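Local coordinates for solute-binding protein (Thermoactinomyces vulgaris, PDB 2ZYO) that binds maltotetraose in its sugar pocket and probably takes part in maltodextrin uptake, as related solute-binding proteins do, at residues V143-T146 against Y147-F151; L150-Y153 against A154-N158; Y176-F179 against L180-K184. All coordinates share one frame; numbering follows the deposited sequence.

Interaction 1: residues V143-T146 against Y147-F151; sequences VPAT and YDELF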
# COMPACT_ATOMS: atom_id res chain seq x y z
N VAL A 143 18.19 7.85 -14.32
CA VAL A 143 17.64 8.40 -13.08
C VAL A 143 18.78 8.76 -12.11
O VAL A 143 19.84 8.14 -12.14
CB VAL A 143 16.63 7.43 -12.40
CG1 VAL A 143 15.42 7.21 -13.30
CG2 VAL A 143 17.28 6.11 -12.02
N PRO A 144 18.57 9.80 -11.27
CA PRO A 144 19.58 10.14 -10.26
C PRO A 144 19.96 8.95 -9.37
O PRO A 144 19.09 8.19 -8.94
CB PRO A 144 18.88 11.23 -9.44
CG PRO A 144 17.93 11.86 -10.40
CD PRO A 144 17.42 10.72 -11.22
N ALA A 145 21.26 8.80 -9.13
CA ALA A 145 21.80 7.64 -8.41
C ALA A 145 21.62 7.74 -6.90
O ALA A 145 21.62 6.72 -6.20
CB ALA A 145 23.27 7.46 -8.75
N THR A 146 21.49 8.96 -6.40
CA THR A 146 21.36 9.22 -4.96
C THR A 146 20.27 10.24 -4.71
O THR A 146 19.87 10.97 -5.62
CB THR A 146 22.67 9.76 -4.35
OG1 THR A 146 22.99 11.02 -4.95
CG2 THR A 146 23.83 8.79 -4.55
N TYR A 147 19.78 10.29 -3.47
CA TYR A 147 18.81 11.30 -3.08
C TYR A 147 19.36 12.72 -3.27
O TYR A 147 18.64 13.61 -3.73
CB TYR A 147 18.35 11.10 -1.63
CG TYR A 147 17.36 12.16 -1.21
CD1 TYR A 147 16.04 12.13 -1.65
CD2 TYR A 147 17.76 13.22 -0.39
CE1 TYR A 147 15.14 13.11 -1.28
CE2 TYR A 147 16.86 14.21 -0.02
CZ TYR A 147 15.55 14.15 -0.46
OH TYR A 147 14.65 15.12 -0.10
N ASP A 148 20.64 12.92 -2.92
CA ASP A 148 21.31 14.21 -3.09
C ASP A 148 21.21 14.69 -4.53
O ASP A 148 20.90 15.87 -4.78
CB ASP A 148 22.78 14.11 -2.67
CG ASP A 148 22.96 13.82 -1.19
OD1 ASP A 148 22.47 14.61 -0.35
OD2 ASP A 148 23.61 12.81 -0.86
N GLU A 149 21.46 13.78 -5.47
CA GLU A 149 21.40 14.09 -6.90
C GLU A 149 19.98 14.38 -7.37
O GLU A 149 19.76 15.27 -8.19
CB GLU A 149 22.03 12.96 -7.72
CG GLU A 149 23.56 12.94 -7.67
CD GLU A 149 24.16 11.61 -8.11
OE1 GLU A 149 23.84 10.57 -7.50
OE2 GLU A 149 24.97 11.61 -9.06
N LEU A 150 19.02 13.64 -6.83
CA LEU A 150 17.60 13.86 -7.11
C LEU A 150 17.16 15.24 -6.63
O LEU A 150 16.46 15.96 -7.35
CB LEU A 150 16.73 12.78 -6.45
CG LEU A 150 15.22 12.83 -6.72
CD1 LEU A 150 14.89 12.37 -8.13
CD2 LEU A 150 14.47 12.01 -5.69
N PHE A 151 17.57 15.61 -5.42
CA PHE A 151 17.17 16.90 -4.87
C PHE A 151 17.82 18.07 -5.61
O PHE A 151 17.17 19.09 -5.83
CB PHE A 151 17.45 16.99 -3.37
CG PHE A 151 16.72 18.13 -2.71
CD1 PHE A 151 15.36 18.04 -2.45
CD2 PHE A 151 17.39 19.31 -2.39
CE1 PHE A 151 14.67 19.09 -1.87
CE2 PHE A 151 16.71 20.37 -1.80
CZ PHE A 151 15.35 20.26 -1.54
O HOH W 1 23.28 9.88 -10.84
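T146 OG1 is gripped twice by one residue of the first helical turn: it accepts from E149 N at 3.2 Å and donates to E149 OE1 at 2.7 Å. T146 is thus the N-cap of helix 147-157, and its hydroxyl serves as a side-chain acceptor for an amide of the first turn. With chi1 at 62°, the hydroxyl lies between the backbone N and the carbonyl carbon, the crowded position, turned towards the helix start, while CG2 goes beside the backbone N. The N-H of E149 points well at OG1 (157°). The carboxylate of E149 comes back over the cap, and the hydroxyl reaches OE1 from its anti side, 23° off the plane of the carboxylate. The same OE1 also rests 3.4 Å from A145 CB, so this charged group lies against the residues that lead into the helix. On its other oxygen a water joins A145 N to E149 OE2, weakly on the carboxylate side. Behind the cap, T146 O accepts from L150 N at 3.1 Å and starts the regular i to i+4 bonding. The CB of Y147 turns away from the loop, and its buried ring touches F179 and L180 of helix 174-183, its hydroxyl being hydrogen-bonded to W218. L150 also packs on L133 of strand 120-136. From the loop side P144 leans obliquely onto L150, its CB 3.6 Å from L150 N and its CG 3.8 Å from L150 CD1.

Interaction 2: residues L150-Y153 against A154-N158; sequences LFQY and AKANN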
# COMPACT_ATOMS: atom_id res chain seq x y z
N LEU A 150 19.02 13.64 -6.83
CA LEU A 150 17.60 13.86 -7.11
C LEU A 150 17.16 15.24 -6.63
O LEU A 150 16.46 15.96 -7.35
CB LEU A 150 16.73 12.78 -6.45
CG LEU A 150 15.22 12.83 -6.72
CD1 LEU A 150 14.89 12.37 -8.13
CD2 LEU A 150 14.47 12.01 -5.69
N PHE A 151 17.57 15.61 -5.42
CA PHE A 151 17.17 16.90 -4.87
C PHE A 151 17.82 18.07 -5.61
O PHE A 151 17.17 19.09 -5.83
CB PHE A 151 17.45 16.99 -3.37
CG PHE A 151 16.72 18.13 -2.71
CD1 PHE A 151 15.36 18.04 -2.45
CD2 PHE A 151 17.39 19.31 -2.39
CE1 PHE A 151 14.67 19.09 -1.87
CE2 PHE A 151 16.71 20.37 -1.80
CZ PHE A 151 15.35 20.26 -1.54
N GLN A 152 19.09 17.91 -5.99
CA GLN A 152 19.78 18.89 -6.82
C GLN A 152 19.05 19.09 -8.15
O GLN A 152 18.85 20.23 -8.59
CB GLN A 152 21.24 18.47 -7.06
CG GLN A 152 22.04 19.37 -8.01
CD GLN A 152 22.09 20.83 -7.57
OE1 GLN A 152 22.19 21.13 -6.38
NE2 GLN A 152 22.01 21.74 -8.53
N TYR A 153 18.65 17.98 -8.77
CA TYR A 153 17.87 17.99 -10.00
C TYR A 153 16.57 18.79 -9.83
O TYR A 153 16.19 19.56 -10.71
CB TYR A 153 17.57 16.56 -10.44
CG TYR A 153 16.92 16.42 -11.80
CD1 TYR A 153 17.68 16.40 -12.97
CD2 TYR A 153 15.53 16.30 -11.92
CE1 TYR A 153 17.08 16.27 -14.22
CE2 TYR A 153 14.92 16.18 -13.16
CZ TYR A 153 15.70 16.16 -14.31
OH TYR A 153 15.10 16.03 -15.54
N ALA A 154 15.90 18.62 -8.69
CA ALA A 154 14.69 19.37 -8.39
C ALA A 154 14.98 20.87 -8.20
O ALA A 154 14.27 21.71 -8.75
CB ALA A 154 13.99 18.80 -7.16
N LYS A 155 16.02 21.19 -7.44
CA LYS A 155 16.42 22.58 -7.22
C LYS A 155 16.75 23.30 -8.53
O LYS A 155 16.40 24.46 -8.71
CB LYS A 155 17.62 22.66 -6.28
CG LYS A 155 17.30 22.36 -4.83
CD LYS A 155 18.44 22.79 -3.91
CE LYS A 155 19.69 21.94 -4.13
NZ LYS A 155 20.81 22.36 -3.25
N ALA A 156 17.43 22.59 -9.43
CA ALA A 156 17.86 23.18 -10.70
C ALA A 156 16.72 23.32 -11.70
O ALA A 156 16.67 24.30 -12.45
CB ALA A 156 19.00 22.35 -11.30
N ASN A 157 15.78 22.37 -11.69
CA ASN A 157 14.78 22.26 -12.75
C ASN A 157 13.34 22.66 -12.40
O ASN A 157 12.50 22.80 -13.30
CB ASN A 157 14.80 20.85 -13.35
CG ASN A 157 16.12 20.52 -14.04
OD1 ASN A 157 16.85 19.64 -13.61
ND2 ASN A 157 16.42 21.25 -15.11
N ASN A 158 13.04 22.83 -11.11
CA ASN A 158 11.68 23.19 -10.70
C ASN A 158 11.37 24.67 -10.94
O ASN A 158 12.01 25.55 -10.37
CB ASN A 158 11.42 22.81 -9.24
CG ASN A 158 11.26 21.30 -9.04
OD1 ASN A 158 11.40 20.51 -9.97
ND2 ASN A 158 10.97 20.89 -7.81
O HOH W 2 22.19 20.20 -3.76
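Between L150-Y153 and A154-N158 the backbone keeps regular i to i+4 hydrogen bonds, from A154 N to L150 O (3.0 Å), K155 N to F151 O and A156 N to Q152 O, while N157 N reaches Y153 O at a poorer angle of 135°. On one flank the aliphatic chain of K155 crosses the ring of F151 at about a right angle, with K155 CD 3.6 Å from F151 CE2. That chain bends at chi3 (-68°), which turns its end back towards Q152. The Q152 chain is bent too, at chi2, and a water completes the link: it donates to Q152 OE1 at 2.8 Å and accepts from K155 NZ at 2.6 Å. E221 adds a long, weak ion pair to the same ammonium group. On another flank the end of the N157 side-chain amide comes over one face of the Y153 ring, its plane tilted 54° from the ring. Y153 also touches M140 and V167, and an alanine here would probably leave the N157 amide without the ring beneath it and open a gap beside V167. At the helix end N158 leaves helical geometry, its N bonded to A154 O, and its side chain is tied to G166 and V167. This is the C-terminal end of an amphipathic helix laid against strand 165-169, as expected of an alpha/beta solute-binding domain.

Interaction 3: residues Y176-F179 against L180-K184; sequences YTYF and LFAAK. With GLC (alpha-D-glucopyranose), chain B.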
# COMPACT_ATOMS: atom_id res chain seq x y z
N TYR A 176 3.56 9.62 1.22
CA TYR A 176 4.57 9.78 0.19
C TYR A 176 5.95 10.13 0.75
O TYR A 176 6.97 9.67 0.24
CB TYR A 176 4.13 10.85 -0.83
CG TYR A 176 2.92 10.42 -1.64
CD1 TYR A 176 3.08 9.77 -2.86
CD2 TYR A 176 1.62 10.63 -1.17
CE1 TYR A 176 1.98 9.36 -3.61
CE2 TYR A 176 0.51 10.22 -1.90
CZ TYR A 176 0.70 9.59 -3.13
OH TYR A 176 -0.39 9.19 -3.87
N THR A 177 5.96 10.91 1.83
CA THR A 177 7.21 11.39 2.42
C THR A 177 7.80 10.42 3.43
O THR A 177 8.88 10.68 3.98
CB THR A 177 7.02 12.74 3.11
OG1 THR A 177 6.09 12.60 4.19
CG2 THR A 177 6.51 13.78 2.13
N TYR A 178 7.12 9.30 3.68
CA TYR A 178 7.60 8.33 4.66
C TYR A 178 9.07 7.97 4.49
O TYR A 178 9.81 7.89 5.48
CB TYR A 178 6.75 7.06 4.66
CG TYR A 178 7.25 6.02 5.65
CD1 TYR A 178 7.15 6.24 7.02
CD2 TYR A 178 7.84 4.84 5.21
CE1 TYR A 178 7.62 5.30 7.93
CE2 TYR A 178 8.31 3.90 6.11
CZ TYR A 178 8.19 4.14 7.47
OH TYR A 178 8.65 3.21 8.38
N PHE A 179 9.51 7.79 3.25
CA PHE A 179 10.90 7.39 2.99
C PHE A 179 11.91 8.38 3.57
O PHE A 179 13.00 7.98 3.99
CB PHE A 179 11.16 7.11 1.50
CG PHE A 179 11.38 8.35 0.66
CD1 PHE A 179 12.67 8.77 0.34
CD2 PHE A 179 10.30 9.07 0.16
CE1 PHE A 179 12.88 9.90 -0.45
CE2 PHE A 179 10.50 10.21 -0.62
CZ PHE A 179 11.79 10.62 -0.93
N LEU A 180 11.54 9.66 3.61
CA LEU A 180 12.39 10.69 4.20
C LEU A 180 12.52 10.53 5.71
O LEU A 180 13.59 10.77 6.27
CB LEU A 180 11.87 12.10 3.85
CG LEU A 180 11.86 12.49 2.37
CD1 LEU A 180 11.07 13.77 2.15
CD2 LEU A 180 13.27 12.63 1.83
N PHE A 181 11.43 10.13 6.36
CA PHE A 181 11.43 9.87 7.80
C PHE A 181 12.17 8.57 8.12
O PHE A 181 13.00 8.54 9.03
CB PHE A 181 10.00 9.85 8.34
CG PHE A 181 9.34 11.20 8.36
CD1 PHE A 181 9.33 11.97 9.52
CD2 PHE A 181 8.73 11.71 7.21
CE1 PHE A 181 8.72 13.22 9.54
CE2 PHE A 181 8.12 12.97 7.22
CZ PHE A 181 8.11 13.72 8.39
N ALA A 182 11.87 7.52 7.36
CA ALA A 182 12.53 6.22 7.54
C ALA A 182 14.05 6.32 7.35
O ALA A 182 14.80 5.65 8.06
CB ALA A 182 11.94 5.20 6.59
N ALA A 183 14.48 7.15 6.41
CA ALA A 183 15.91 7.38 6.15
C ALA A 183 16.65 7.88 7.38
O ALA A 183 17.82 7.57 7.58
CB ALA A 183 16.08 8.37 5.00
N LYS A 184 15.95 8.65 8.21
CA LYS A 184 16.55 9.23 9.41
C LYS A 184 16.44 8.31 10.63
O LYS A 184 17.01 8.59 11.68
CB LYS A 184 15.92 10.60 9.73
CG LYS A 184 15.81 11.54 8.53
CD LYS A 184 17.15 11.75 7.82
CE LYS A 184 16.96 12.48 6.51
NZ LYS A 184 18.26 12.72 5.81
C1 GLC B . -2.59 5.67 -2.79
C2 GLC B . -2.73 4.47 -1.82
C3 GLC B . -3.33 4.87 -0.45
C4 GLC B . -2.70 6.16 0.08
C5 GLC B . -2.75 7.25 -0.99
C6 GLC B . -2.14 8.56 -0.54
O1 GLC B . -3.82 6.05 -3.32
O2 GLC B . -3.53 3.45 -2.41
O3 GLC B . -3.11 3.83 0.49
O4 GLC B . -3.43 6.60 1.25
O5 GLC B . -2.01 6.81 -2.14
O6 GLC B . -3.14 9.49 -0.14
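F179 and L180 run alongside each other in the same direction on helix 174-183, the helix that carries Y176 of the sugar pocket in this solute-binding fold. L180 CG sits over one face of the F179 ring, 3.9 Å from its centroid and 16° off the normal, a CH-pi contact. A chi1 of 80° for F179 swings the ring over the amide of the next residue, so that its CG is 3.2 Å from L180 N. One turn along, the A182 methyl meets a face of Y178 towards the rim, 4.2 Å from the ring centroid. F181 instead offers its ring edge to the backbone of T177, with CD2 3.4 Å from T177 O. Y178 O receives the amide of A182 at a nearly straight 174° and that of F181 weakly. Farther out, F278 stacks on Y178, F174 meets F181 edge-to-face, and T177 OG1 is hydrogen-bonded to H367. At the sugar end the hydroxyl of Y176 is hydrogen-bonded to N247, while its ring approaches a glucose unit of the bound sugar obliquely, with Y176 CE2 3.4 Å from GLC C6.

Interactions 1 and 2 follow each other on helix 147-157, the first at its start and the second towards its end; they share L150 and F151, and their centres are about 9 Å apart. Interaction 3 comes later in the chain, on helix 174-183, after strand 165-169. Its centre is about 15 Å from that of interaction 1, where the ring of Y147 bridges the helices: Y147 OH lies 3.4 Å from L180 CD2. Interactions 2 and 3 do not touch, their nearest atoms being about 6 Å apart. Interaction 2 lies farthest out and interaction 3 nearest the chain centre, and Y147 links the start of helix 147-157 to the helix whose Y176 lines the sugar pocket.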